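Local coordinates for beta-lactamase II (Erythrobacter litoralis, PDB 6V72), which probably hydrolyses the amide bond of beta-lactam antibiotics to give substituted beta-amino acids, as a zinc-dependent class B metallo-beta-lactamase, at residues Y205-S208 with V209-F212. Numbering follows the deposited sequence.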
loop_
_atom_site.group_PDB
_atom_site.type_symbol
_atom_site.label_atom_id
_atom_site.label_comp_id
_atom_site.label_asym_id
_atom_site.label_seq_id
_atom_site.Cartn_x
_atom_site.Cartn_y
_atom_site.Cartn_z
ATOM N N TYR A 205 -6.843 13.381 1.635
ATOM C CA TYR A 205 -6.496 12.881 0.304
ATOM C C TYR A 205 -7.631 13.104 -0.689
ATOM O O TYR A 205 -7.413 13.621 -1.795
ATOM C CB TYR A 205 -6.130 11.397 0.404
ATOM C CG TYR A 205 -5.223 10.839 -0.679
ATOM C CD1 TYR A 205 -5.513 10.996 -2.031
ATOM C CD2 TYR A 205 -4.095 10.105 -0.332
ATOM C CE1 TYR A 205 -4.699 10.447 -3.001
ATOM C CE2 TYR A 205 -3.266 9.571 -1.281
ATOM C CZ TYR A 205 -3.558 9.750 -2.616
ATOM O OH TYR A 205 -2.702 9.192 -3.553
ATOM N N ALA A 206 -8.857 12.734 -0.322
ATOM C CA ALA A 206 -9.939 12.840 -1.293
ATOM C C ALA A 206 -10.197 14.289 -1.706
ATOM O O ALA A 206 -10.374 14.574 -2.897
ATOM C CB ALA A 206 -11.216 12.213 -0.717
ATOM N N GLN A 207 -10.222 15.221 -0.748
ATOM C CA GLN A 207 -10.444 16.610 -1.127
ATOM C C GLN A 207 -9.288 17.146 -1.960
ATOM O O GLN A 207 -9.502 17.938 -2.878
ATOM C CB GLN A 207 -10.653 17.488 0.107
ATOM C CG GLN A 207 -11.023 18.924 -0.241
ATOM C CD GLN A 207 -12.297 19.008 -1.085
ATOM O OE1 GLN A 207 -13.309 18.327 -0.810
ATOM N NE2 GLN A 207 -12.259 19.835 -2.112
ATOM N N SER A 208 -8.056 16.736 -1.655
ATOM C CA SER A 208 -6.938 17.187 -2.480
ATOM C C SER A 208 -7.067 16.683 -3.906
ATOM O O SER A 208 -6.748 17.405 -4.858
ATOM C CB SER A 208 -5.610 16.751 -1.861
ATOM O OG SER A 208 -5.501 17.267 -0.526
ATOM N N VAL A 209 -7.555 15.458 -4.089
ATOM C CA VAL A 209 -7.787 14.991 -5.454
ATOM C C VAL A 209 -8.885 15.821 -6.122
ATOM O O VAL A 209 -8.771 16.189 -7.294
ATOM C CB VAL A 209 -8.120 13.485 -5.462
ATOM C CG1 VAL A 209 -8.519 13.011 -6.867
ATOM C CG2 VAL A 209 -6.927 12.684 -4.993
ATOM N N ARG A 210 -9.957 16.147 -5.387
ATOM C CA ARG A 210 -10.990 16.996 -5.969
ATOM C C ARG A 210 -10.425 18.349 -6.354
ATOM O O ARG A 210 -10.831 18.935 -7.368
ATOM C CB ARG A 210 -12.141 17.198 -4.987
ATOM C CG ARG A 210 -12.907 15.927 -4.614
ATOM C CD ARG A 210 -14.153 16.291 -3.782
ATOM N NE ARG A 210 -14.743 15.069 -3.244
ATOM C CZ ARG A 210 -14.586 14.634 -1.997
ATOM N NH1 ARG A 210 -13.922 15.366 -1.102
ATOM N NH2 ARG A 210 -15.108 13.465 -1.640
ATOM N N ASN A 211 -9.532 18.895 -5.516
ATOM C CA ASN A 211 -8.925 20.193 -5.805
ATOM C C ASN A 211 -8.103 20.140 -7.091
ATOM O O ASN A 211 -8.185 21.039 -7.927
ATOM C CB ASN A 211 -8.042 20.618 -4.634
ATOM C CG ASN A 211 -8.851 20.969 -3.385
ATOM O OD1 ASN A 211 -10.059 21.235 -3.457
ATOM N ND2 ASN A 211 -8.183 21.002 -2.247
ATOM N N PHE A 212 -7.297 19.087 -7.250
ATOM C CA PHE A 212 -6.535 18.884 -8.488
ATOM C C PHE A 212 -7.457 18.802 -9.700
ATOM O O PHE A 212 -7.199 19.433 -10.736
ATOM C CB PHE A 212 -5.686 17.610 -8.359
ATOM C CG PHE A 212 -5.032 17.155 -9.645
ATOM C CD1 PHE A 212 -3.937 17.828 -10.163
ATOM C CD2 PHE A 212 -5.498 16.034 -10.315
ATOM C CE1 PHE A 212 -3.321 17.388 -11.340
ATOM C CE2 PHE A 212 -4.891 15.586 -11.490
ATOM C CZ PHE A 212 -3.800 16.271 -12.002
#
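The guanidinium group of Arg210 has the backbone carbonyl carbon of Ala206 over one face and the amide of Gln207 at its edge, where NH1 donates to Gln207 OE1 (3.0 Å). The two planes are 39° apart, and NH1 stands above the carbonyl plane of the amide. At the other end of the same amide, Gln207 NE2 gives a hydrogen to Asn211 OD1 (2.9 Å); the acceptor lies in the plane of the donor amide, but the donor sits well above that of Asn211. Gln207 thus spans two neighbours on the next turn; the bend at chi2 (58°) turns its amide alongside Arg210 and Asn211, and both bonds together fix the amide's rotation. The ring of Tyr205 meets Val209 CG2 at its edge, with CD1 3.7 Å away. These residues form the first turns of helix 205-215, the helix of the beta-alpha-beta crossover between strands 179-181 and 221-223, and backbone bonds from residue i+4 to i, such as Val209 N to Tyr205 O (2.9 Å), hold the turns. Arg210 NH2 forms a salt bridge with Glu243, a calcium ligand on helix 233-243, while Asn211 ND2 donates to Pro161 O and Tyr205 OH bonds to Met185 O.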